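Local coordinates for protein cysteine protease-like virA (PDB 3EB8) that acts as a secreted Shigella virulence effector needed for entry into epithelial cells and for spreading, and despite its name is probably not a protease, at residues N154-N162 / C275-A283; M191-N202 / K216-P226. All coordinates share one frame; numbering follows the deposited sequence.

Contact 1: residues N154-N162 / C275-A283; sequences NSTKIYFNN and CGHIIKINA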
loop_
_atom_site.group_PDB
_atom_site.type_symbol
_atom_site.label_atom_id
_atom_site.label_comp_id
_atom_site.label_asym_id
_atom_site.label_seq_id
_atom_site.Cartn_x
_atom_site.Cartn_y
_atom_site.Cartn_z
ATOM N N ASN A 154 -15.588 6.071 1.580
ATOM C CA ASN A 154 -14.435 5.194 1.788
ATOM C C ASN A 154 -13.282 5.875 2.497
ATOM O O ASN A 154 -13.337 7.066 2.808
ATOM C CB ASN A 154 -13.905 4.700 0.436
ATOM C CG ASN A 154 -14.122 3.230 0.233
ATOM O OD1 ASN A 154 -14.483 2.521 1.172
ATOM N ND2 ASN A 154 -13.897 2.752 -0.993
ATOM N N SER A 155 -12.217 5.116 2.724
ATOM C CA SER A 155 -10.945 5.727 3.066
ATOM C C SER A 155 -10.013 5.716 1.857
ATOM O O SER A 155 -8.837 6.038 1.977
ATOM C CB SER A 155 -10.301 5.027 4.259
ATOM O OG SER A 155 -11.015 5.315 5.449
ATOM N N THR A 156 -10.553 5.358 0.695
ATOM C CA THR A 156 -9.766 5.298 -0.547
ATOM C C THR A 156 -9.061 6.633 -0.853
ATOM O O THR A 156 -9.694 7.701 -0.877
ATOM C CB THR A 156 -10.634 4.856 -1.779
ATOM O OG1 THR A 156 -11.142 3.528 -1.571
ATOM C CG2 THR A 156 -9.819 4.877 -3.065
ATOM N N LYS A 157 -7.748 6.567 -1.058
ATOM C CA LYS A 157 -6.986 7.721 -1.518
ATOM C C LYS A 157 -5.969 7.304 -2.545
ATOM O O LYS A 157 -5.336 6.266 -2.415
ATOM C CB LYS A 157 -6.279 8.410 -0.365
ATOM C CG LYS A 157 -7.218 9.172 0.544
ATOM C CD LYS A 157 -6.473 9.783 1.718
ATOM C CE LYS A 157 -7.407 10.619 2.575
ATOM N NZ LYS A 157 -6.843 10.786 3.942
ATOM N N ILE A 158 -5.802 8.123 -3.571
ATOM C CA ILE A 158 -4.919 7.775 -4.659
ATOM C C ILE A 158 -3.963 8.916 -4.910
ATOM O O ILE A 158 -4.382 10.067 -5.038
ATOM C CB ILE A 158 -5.704 7.490 -5.937
ATOM C CG1 ILE A 158 -6.735 6.397 -5.681
ATOM C CG2 ILE A 158 -4.736 7.098 -7.077
ATOM C CD1 ILE A 158 -7.933 6.486 -6.571
ATOM N N TYR A 159 -2.678 8.590 -4.992
ATOM C CA TYR A 159 -1.637 9.593 -5.182
ATOM C C TYR A 159 -0.748 9.285 -6.376
ATOM O O TYR A 159 -0.380 8.140 -6.599
ATOM C CB TYR A 159 -0.745 9.680 -3.950
ATOM C CG TYR A 159 -1.477 9.918 -2.680
ATOM C CD1 TYR A 159 -1.903 8.854 -1.898
ATOM C CD2 TYR A 159 -1.752 11.212 -2.244
ATOM C CE1 TYR A 159 -2.591 9.066 -0.711
ATOM C CE2 TYR A 159 -2.438 11.439 -1.053
ATOM C CZ TYR A 159 -2.850 10.362 -0.286
ATOM O OH TYR A 159 -3.538 10.565 0.889
ATOM N N PHE A 160 -0.411 10.305 -7.151
ATOM C CA PHE A 160 0.746 10.189 -8.016
ATOM C C PHE A 160 1.839 11.096 -7.477
ATOM O O PHE A 160 1.630 12.294 -7.303
ATOM C CB PHE A 160 0.424 10.553 -9.458
ATOM C CG PHE A 160 1.618 10.509 -10.356
ATOM C CD1 PHE A 160 1.930 9.366 -11.058
ATOM C CD2 PHE A 160 2.443 11.595 -10.479
ATOM C CE1 PHE A 160 3.041 9.326 -11.871
ATOM C CE2 PHE A 160 3.549 11.552 -11.288
ATOM C CZ PHE A 160 3.849 10.423 -11.983
ATOM N N ASN A 161 3.001 10.521 -7.200
ATOM C CA ASN A 161 4.110 11.284 -6.634
ATOM C C ASN A 161 3.708 12.209 -5.492
ATOM O O ASN A 161 4.010 13.393 -5.503
ATOM C CB ASN A 161 4.860 12.054 -7.728
ATOM C CG ASN A 161 6.157 11.367 -8.130
ATOM O OD1 ASN A 161 7.138 11.410 -7.383
ATOM N ND2 ASN A 161 6.168 10.718 -9.303
ATOM N N ASN A 162 3.017 11.656 -4.506
ATOM C CA ASN A 162 2.646 12.413 -3.316
ATOM C C ASN A 162 1.623 13.506 -3.568
ATOM O O ASN A 162 1.502 14.447 -2.786
ATOM C CB ASN A 162 3.887 13.003 -2.653
ATOM C CG ASN A 162 4.604 11.998 -1.784
ATOM O OD1 ASN A 162 3.994 11.364 -0.921
ATOM N ND2 ASN A 162 5.909 11.845 -2.005
ATOM N N CYS A 275 -12.040 -0.792 4.562
ATOM C CA CYS A 275 -12.032 0.676 4.481
ATOM C C CYS A 275 -11.449 1.235 3.163
ATOM O O CYS A 275 -11.162 2.421 3.074
ATOM C CB CYS A 275 -11.302 1.292 5.693
ATOM S SG CYS A 275 -11.424 0.326 7.239
ATOM N N GLY A 276 -11.277 0.384 2.150
ATOM C CA GLY A 276 -10.845 0.826 0.827
ATOM C C GLY A 276 -9.347 0.771 0.566
ATOM O O GLY A 276 -8.588 0.247 1.385
ATOM N N HIS A 277 -8.925 1.331 -0.571
ATOM C CA HIS A 277 -7.529 1.258 -1.037
ATOM C C HIS A 277 -6.724 2.533 -0.796
ATOM O O HIS A 277 -7.224 3.638 -0.987
ATOM C CB HIS A 277 -7.477 0.983 -2.548
ATOM C CG HIS A 277 -7.930 -0.388 -2.938
ATOM N ND1 HIS A 277 -7.051 -1.392 -3.276
ATOM C CD2 HIS A 277 -9.171 -0.919 -3.059
ATOM C CE1 HIS A 277 -7.728 -2.487 -3.577
ATOM N NE2 HIS A 277 -9.017 -2.226 -3.455
ATOM N N ILE A 278 -5.468 2.379 -0.399
ATOM C CA ILE A 278 -4.536 3.491 -0.478
ATOM C C ILE A 278 -3.506 3.180 -1.560
ATOM O O ILE A 278 -2.680 2.272 -1.423
ATOM C CB ILE A 278 -3.837 3.825 0.869
ATOM C CG1 ILE A 278 -4.751 4.663 1.780
ATOM C CG2 ILE A 278 -2.611 4.702 0.620
ATOM C CD1 ILE A 278 -5.981 3.981 2.242
ATOM N N ILE A 279 -3.566 3.953 -2.634
ATOM C CA ILE A 279 -2.783 3.696 -3.827
ATOM C C ILE A 279 -1.792 4.819 -4.101
ATOM O O ILE A 279 -2.175 5.956 -4.323
ATOM C CB ILE A 279 -3.720 3.500 -5.036
ATOM C CG1 ILE A 279 -4.531 2.216 -4.833
ATOM C CG2 ILE A 279 -2.919 3.460 -6.344
ATOM C CD1 ILE A 279 -5.795 2.144 -5.672
ATOM N N LYS A 280 -0.512 4.493 -4.058
ATOM C CA LYS A 280 0.524 5.459 -4.400
ATOM C C LYS A 280 1.221 5.030 -5.686
ATOM O O LYS A 280 1.656 3.886 -5.804
ATOM C CB LYS A 280 1.533 5.619 -3.264
ATOM C CG LYS A 280 0.940 6.283 -2.027
ATOM C CD LYS A 280 1.884 7.339 -1.452
ATOM C CE LYS A 280 1.129 8.332 -0.564
ATOM N NZ LYS A 280 1.923 9.540 -0.179
ATOM N N ILE A 281 1.294 5.945 -6.654
ATOM C CA ILE A 281 1.892 5.668 -7.948
ATOM C C ILE A 281 2.957 6.703 -8.208
ATOM O O ILE A 281 2.719 7.899 -8.005
ATOM C CB ILE A 281 0.840 5.715 -9.106
ATOM C CG1 ILE A 281 -0.258 4.684 -8.877
ATOM C CG2 ILE A 281 1.506 5.449 -10.445
ATOM C CD1 ILE A 281 -1.499 4.885 -9.683
ATOM N N ASN A 282 4.125 6.231 -8.656
ATOM C CA ASN A 282 5.239 7.077 -9.039
ATOM C C ASN A 282 5.813 6.647 -10.387
ATOM O O ASN A 282 5.767 5.474 -10.740
ATOM C CB ASN A 282 6.326 7.039 -7.969
ATOM C CG ASN A 282 5.869 7.673 -6.668
ATOM O OD1 ASN A 282 5.755 8.891 -6.575
ATOM N ND2 ASN A 282 5.591 6.849 -5.661
ATOM N N ALA A 283 6.337 7.601 -11.145
ATOM C CA ALA A 283 6.959 7.291 -12.412
ATOM C C ALA A 283 8.352 6.790 -12.087
ATOM O O ALA A 283 8.887 7.148 -11.057
ATOM C CB ALA A 283 7.017 8.534 -13.273
HETATM O O HOH W 1 2.460 8.944 -5.124
#
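Lys280 lays its end over one face of the Tyr159 ring. Its chain bends at chi2 (-136°), which carries CE to 3.4 Å from Tyr159 CD1 and holds Lys280 NZ 4.3 Å from the ring centroid. NZ lies close to the ring normal, a cation-pi contact. The same NZ gives a weak hydrogen bond to Asn162 OD1 at 2.9 Å, so the ammonium sits between an aromatic face and an amide oxygen. On the other face of the sheet the contacts are apolar. Ile158 and Ile279 stand side by side and point the same way, with their CG2 atoms 4.1 Å apart. Phe160 instead crosses Ile281 at about a right angle. Phe160 CG is anti to the backbone N (chi1 177°), which sends the ring along the neighbouring strand until Phe160 CZ meets Ala283 CB at 3.9 Å. Strands 157-160 and 274-283 are parallel neighbours in the mixed sheet of the EspG/VirA fold. Strand 300-312 flanks 274-283 on its other edge, antiparallel to it. The regular ladder runs from Lys157 N to Asn161 N, with a further, more bent bond from Ser155 N to Cys275 O before it. In its middle, Tyr159 N reaches Ile279 O at 2.8 Å. Before the ladder, Thr156 OG1 accepts a hydrogen bond from His277 N at 3.3 Å. Asp147 is a further hydrogen-bond partner of that hydroxyl. Past the strand end, a water accepts from Asn162 N and donates to Ile281 O. The Ile158 and Phe160 face lies under helices 167-176 and 226-234, through Leu167, Ile170, Leu232 and Phe228.

Contact 2: residues M191-N202 / K216-P226; sequences MLSYNQVNKIIN and KLLFTSLFQDP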
loop_
_atom_site.group_PDB
_atom_site.type_symbol
_atom_site.label_atom_id
_atom_site.label_comp_id
_atom_site.label_asym_id
_atom_site.label_seq_id
_atom_site.Cartn_x
_atom_site.Cartn_y
_atom_site.Cartn_z
ATOM N N MET A 191 -7.800 4.190 -25.167
ATOM C CA MET A 191 -7.234 5.326 -24.459
ATOM C C MET A 191 -7.920 6.638 -24.829
ATOM O O MET A 191 -8.415 6.795 -25.947
ATOM C CB MET A 191 -5.726 5.393 -24.711
ATOM C CG MET A 191 -4.965 4.315 -23.949
ATOM S SD MET A 191 -5.316 4.406 -22.180
ATOM C CE MET A 191 -4.976 6.154 -21.914
ATOM N N LEU A 192 -7.957 7.572 -23.881
ATOM C CA LEU A 192 -8.645 8.841 -24.089
ATOM C C LEU A 192 -7.835 9.805 -24.944
ATOM O O LEU A 192 -6.612 9.891 -24.810
ATOM C CB LEU A 192 -9.006 9.494 -22.745
ATOM C CG LEU A 192 -10.313 9.040 -22.082
ATOM C CD1 LEU A 192 -10.214 7.597 -21.681
ATOM C CD2 LEU A 192 -10.672 9.888 -20.865
ATOM N N SER A 193 -8.513 10.537 -25.821
ATOM C CA SER A 193 -7.842 11.583 -26.577
ATOM C C SER A 193 -7.339 12.676 -25.634
ATOM O O SER A 193 -7.786 12.778 -24.497
ATOM C CB SER A 193 -8.783 12.198 -27.608
ATOM O OG SER A 193 -9.818 12.930 -26.975
ATOM N N TYR A 194 -6.414 13.497 -26.115
ATOM C CA TYR A 194 -6.059 14.697 -25.383
ATOM C C TYR A 194 -7.299 15.561 -25.137
ATOM O O TYR A 194 -7.480 16.105 -24.044
ATOM C CB TYR A 194 -5.001 15.525 -26.117
ATOM C CG TYR A 194 -4.910 16.911 -25.534
ATOM C CD1 TYR A 194 -4.114 17.171 -24.427
ATOM C CD2 TYR A 194 -5.661 17.949 -26.059
ATOM C CE1 TYR A 194 -4.050 18.430 -23.876
ATOM C CE2 TYR A 194 -5.606 19.214 -25.520
ATOM C CZ TYR A 194 -4.799 19.451 -24.427
ATOM O OH TYR A 194 -4.750 20.719 -23.896
ATOM N N ASN A 195 -8.132 15.710 -26.165
ATOM C CA ASN A 195 -9.376 16.450 -26.034
ATOM C C ASN A 195 -10.234 15.975 -24.875
ATOM O O ASN A 195 -10.706 16.781 -24.075
ATOM C CB ASN A 195 -10.184 16.360 -27.319
ATOM C CG ASN A 195 -9.652 17.258 -28.388
ATOM O OD1 ASN A 195 -8.705 18.009 -28.154
ATOM N ND2 ASN A 195 -10.250 17.196 -29.579
ATOM N N GLN A 196 -10.437 14.665 -24.788
ATOM C CA GLN A 196 -11.317 14.099 -23.776
ATOM C C GLN A 196 -10.811 14.326 -22.358
ATOM O O GLN A 196 -11.539 14.856 -21.517
ATOM C CB GLN A 196 -11.547 12.611 -24.024
ATOM C CG GLN A 196 -12.553 12.308 -25.130
ATOM C CD GLN A 196 -12.199 11.041 -25.895
ATOM O OE1 GLN A 196 -11.202 10.384 -25.599
ATOM N NE2 GLN A 196 -13.011 10.697 -26.881
ATOM N N VAL A 197 -9.570 13.928 -22.089
ATOM C CA VAL A 197 -9.016 14.065 -20.748
ATOM C C VAL A 197 -8.964 15.535 -20.349
ATOM O O VAL A 197 -9.224 15.882 -19.201
ATOM C CB VAL A 197 -7.606 13.448 -20.620
ATOM C CG1 VAL A 197 -7.473 12.230 -21.498
ATOM C CG2 VAL A 197 -6.530 14.460 -20.954
ATOM N N ASN A 198 -8.644 16.400 -21.306
ATOM C CA ASN A 198 -8.574 17.819 -21.032
ATOM C C ASN A 198 -9.894 18.366 -20.491
ATOM O O ASN A 198 -9.909 19.334 -19.724
ATOM C CB ASN A 198 -8.156 18.587 -22.273
ATOM C CG ASN A 198 -7.883 20.036 -21.976
ATOM O OD1 ASN A 198 -8.613 20.910 -22.426
ATOM N ND2 ASN A 198 -6.843 20.300 -21.182
ATOM N N LYS A 199 -10.996 17.738 -20.891
ATOM C CA LYS A 199 -12.319 18.098 -20.393
ATOM C C LYS A 199 -12.452 17.823 -18.891
ATOM O O LYS A 199 -12.670 18.736 -18.092
ATOM C CB LYS A 199 -13.389 17.334 -21.179
ATOM C CG LYS A 199 -14.699 17.103 -20.436
ATOM C CD LYS A 199 -15.646 18.280 -20.572
ATOM C CE LYS A 199 -16.932 18.001 -19.826
ATOM N NZ LYS A 199 -16.646 17.458 -18.466
ATOM N N ILE A 200 -12.318 16.555 -18.520
ATOM C CA ILE A 200 -12.341 16.129 -17.123
ATOM C C ILE A 200 -11.387 16.926 -16.231
ATOM O O ILE A 200 -11.782 17.467 -15.194
ATOM C CB ILE A 200 -11.891 14.673 -17.019
ATOM C CG1 ILE A 200 -12.688 13.798 -17.976
ATOM C CG2 ILE A 200 -12.047 14.184 -15.616
ATOM C CD1 ILE A 200 -12.205 12.363 -17.980
ATOM N N ILE A 201 -10.118 16.963 -16.637
ATOM C CA ILE A 201 -9.068 17.600 -15.862
ATOM C C ILE A 201 -9.472 19.020 -15.522
ATOM O O ILE A 201 -9.422 19.424 -14.357
ATOM C CB ILE A 201 -7.709 17.550 -16.609
ATOM C CG1 ILE A 201 -7.027 16.215 -16.309
ATOM C CG2 ILE A 201 -6.795 18.702 -16.197
ATOM C CD1 ILE A 201 -6.051 15.776 -17.365
ATOM N N ASN A 202 -9.910 19.759 -16.539
ATOM C CA ASN A 202 -10.350 21.135 -16.337
ATOM C C ASN A 202 -11.631 21.259 -15.514
ATOM O O ASN A 202 -11.788 22.223 -14.765
ATOM C CB ASN A 202 -10.447 21.885 -17.664
ATOM C CG ASN A 202 -9.135 22.546 -18.045
ATOM O OD1 ASN A 202 -8.533 23.260 -17.238
ATOM N ND2 ASN A 202 -8.679 22.307 -19.268
ATOM N N LYS A 216 -2.474 20.165 -13.537
ATOM C CA LYS A 216 -3.358 19.945 -14.670
ATOM C C LYS A 216 -2.548 19.331 -15.800
ATOM O O LYS A 216 -2.999 18.403 -16.482
ATOM C CB LYS A 216 -3.986 21.260 -15.139
ATOM C CG LYS A 216 -4.964 21.871 -14.168
ATOM C CD LYS A 216 -5.900 22.841 -14.878
ATOM C CE LYS A 216 -5.168 23.645 -15.940
ATOM N NZ LYS A 216 -6.085 24.507 -16.744
ATOM N N LEU A 217 -1.341 19.866 -15.973
ATOM C CA LEU A 217 -0.441 19.481 -17.046
ATOM C C LEU A 217 0.021 18.060 -16.815
ATOM O O LEU A 217 -0.002 17.226 -17.718
ATOM C CB LEU A 217 0.776 20.392 -17.033
ATOM C CG LEU A 217 1.253 20.873 -18.387
ATOM C CD1 LEU A 217 0.266 21.926 -18.911
ATOM C CD2 LEU A 217 2.651 21.436 -18.234
ATOM N N LEU A 218 0.441 17.807 -15.584
ATOM C CA LEU A 218 0.927 16.509 -15.170
ATOM C C LEU A 218 -0.119 15.435 -15.450
ATOM O O LEU A 218 0.159 14.435 -16.122
ATOM C CB LEU A 218 1.262 16.550 -13.681
ATOM C CG LEU A 218 1.802 15.279 -13.034
ATOM C CD1 LEU A 218 2.969 14.768 -13.857
ATOM C CD2 LEU A 218 2.228 15.565 -11.595
ATOM N N PHE A 219 -1.330 15.643 -14.945
ATOM C CA PHE A 219 -2.369 14.637 -15.106
ATOM C C PHE A 219 -2.881 14.554 -16.532
ATOM O O PHE A 219 -3.451 13.554 -16.916
ATOM C CB PHE A 219 -3.525 14.841 -14.119
ATOM C CG PHE A 219 -3.103 14.729 -12.691
ATOM C CD1 PHE A 219 -3.404 15.723 -11.782
ATOM C CD2 PHE A 219 -2.341 13.646 -12.269
ATOM C CE1 PHE A 219 -2.983 15.626 -10.457
ATOM C CE2 PHE A 219 -1.924 13.543 -10.945
ATOM C CZ PHE A 219 -2.250 14.537 -10.039
ATOM N N THR A 220 -2.680 15.604 -17.313
ATOM C CA THR A 220 -3.079 15.551 -18.715
ATOM C C THR A 220 -2.208 14.564 -19.478
ATOM O O THR A 220 -2.696 13.804 -20.309
ATOM C CB THR A 220 -3.008 16.938 -19.394
ATOM O OG1 THR A 220 -4.051 17.774 -18.875
ATOM C CG2 THR A 220 -3.192 16.803 -20.898
ATOM N N SER A 221 -0.914 14.592 -19.180
ATOM C CA SER A 221 0.054 13.698 -19.795
ATOM C C SER A 221 -0.186 12.266 -19.336
ATOM O O SER A 221 -0.446 11.388 -20.148
ATOM C CB SER A 221 1.480 14.154 -19.475
ATOM O OG SER A 221 2.408 13.105 -19.683
ATOM N N LEU A 222 -0.105 12.019 -18.034
ATOM C CA LEU A 222 -0.610 10.755 -17.511
ATOM C C LEU A 222 -2.048 10.818 -17.979
ATOM O O LEU A 222 -2.484 11.858 -18.451
ATOM C CB LEU A 222 -0.565 10.732 -15.994
ATOM C CG LEU A 222 0.701 11.143 -15.250
ATOM C CD1 LEU A 222 0.402 11.343 -13.754
ATOM C CD2 LEU A 222 1.781 10.108 -15.456
ATOM N N PHE A 223 -2.790 9.741 -17.868
ATOM C CA PHE A 223 -4.204 9.755 -18.279
ATOM C C PHE A 223 -4.331 9.454 -19.767
ATOM O O PHE A 223 -5.309 8.856 -20.206
ATOM C CB PHE A 223 -4.906 11.089 -17.969
ATOM C CG PHE A 223 -5.335 11.254 -16.523
ATOM C CD1 PHE A 223 -4.590 10.714 -15.481
ATOM C CD2 PHE A 223 -6.469 11.995 -16.205
ATOM C CE1 PHE A 223 -4.981 10.893 -14.164
ATOM C CE2 PHE A 223 -6.873 12.171 -14.874
ATOM C CZ PHE A 223 -6.122 11.617 -13.860
ATOM N N GLN A 224 -3.342 9.900 -20.534
ATOM C CA GLN A 224 -3.186 9.464 -21.908
ATOM C C GLN A 224 -2.127 8.368 -21.995
ATOM O O GLN A 224 -1.882 7.821 -23.059
ATOM C CB GLN A 224 -2.778 10.632 -22.810
ATOM C CG GLN A 224 -3.810 11.743 -22.876
ATOM C CD GLN A 224 -3.355 12.863 -23.772
ATOM O OE1 GLN A 224 -2.843 13.890 -23.302
ATOM N NE2 GLN A 224 -3.498 12.662 -25.081
ATOM N N ASP A 225 -1.479 8.061 -20.881
ATOM C CA ASP A 225 -0.479 7.017 -20.902
ATOM C C ASP A 225 -1.129 5.682 -20.511
ATOM O O ASP A 225 -1.516 5.487 -19.366
ATOM C CB ASP A 225 0.690 7.379 -19.978
ATOM C CG ASP A 225 1.780 6.344 -19.989
ATOM O OD1 ASP A 225 1.604 5.276 -20.618
ATOM O OD2 ASP A 225 2.819 6.601 -19.361
ATOM N N PRO A 226 -1.242 4.751 -21.474
ATOM C CA PRO A 226 -1.911 3.479 -21.196
ATOM C C PRO A 226 -1.208 2.723 -20.077
ATOM O O PRO A 226 -1.838 1.973 -19.351
ATOM C CB PRO A 226 -1.794 2.716 -22.512
ATOM C CG PRO A 226 -1.490 3.750 -23.541
ATOM C CD PRO A 226 -0.677 4.790 -22.830
#
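Ile201 sets CG2 anti to its backbone N and CG1 anti to its carbonyl carbon (chi1 -85°). Ile201 CG2 lies 3.9 Å from Lys216 CB. Ile201 crosses Thr220 at about a right angle, with Ile201 CD1 3.2 Å from Thr220 OG1. The same CD1 of Ile201 is 4.0 Å from Phe223 CD2. Tyr194 has CG anti to its backbone N (chi1 165°), which lays the ring along its own helix. One ring face then rests on Asn198 CB, and Tyr194 CE1 touches Thr220 CG2 at 3.5 Å. Met191 is bent at chi2 and chi3. Its CG packs against Pro226 CG at 3.5 Å, and its methyl curls towards the backbone of Phe223 and Gln224. Val197 fills the middle, with CG1 on Gln224 CG and CG2 near Thr220. Within its own segment, Phe219 CB lies over the centre of one face of the Phe223 ring. Helices 194-204 and 210-221 are successive in the chain and form a splayed antiparallel hairpin within the region assigned to tubulin binding. Their segments cross at 141° with axes 9.7 Å apart. The first helix starts with a capping box: Ser193 OG accepts from Gln196 N, and Gln196 OE1 accepts from Ser193 N. Lys216 O is gripped from opposite faces by Thr220 N and by Thr220 OG1, so that hydroxyl proton is spent inside its own helix. Lys216 NZ donates to Asn202 OD1 at 2.8 Å, in the carbonyl plane and on a lone pair. Adhesion here is mainly apolar, with one hydrogen bond, from the Lys216 ammonium to the Asn202 amide oxygen.

In the fold
The centre of contact 1 lies about 8 Å from the centre of the chain, that of contact 2 about 25 Å. Contact 1 is buried on its Ile158 and Phe160 face and partly exposed on its Tyr159 and Lys280 face; contact 2 is peripheral. Contact 1 joins strands far apart in sequence through a backbone ladder. Contact 2 joins successive helices through side chains. Each has a lysine bonded to an asparagine oxygen, weakly in contact 1, where the lysine also makes a cation-pi contact with a tyrosine. The two meet at Phe160, which packs on Leu218, Phe219 and Leu222. Helices 226-234 and 167-176 touch residues of both contacts.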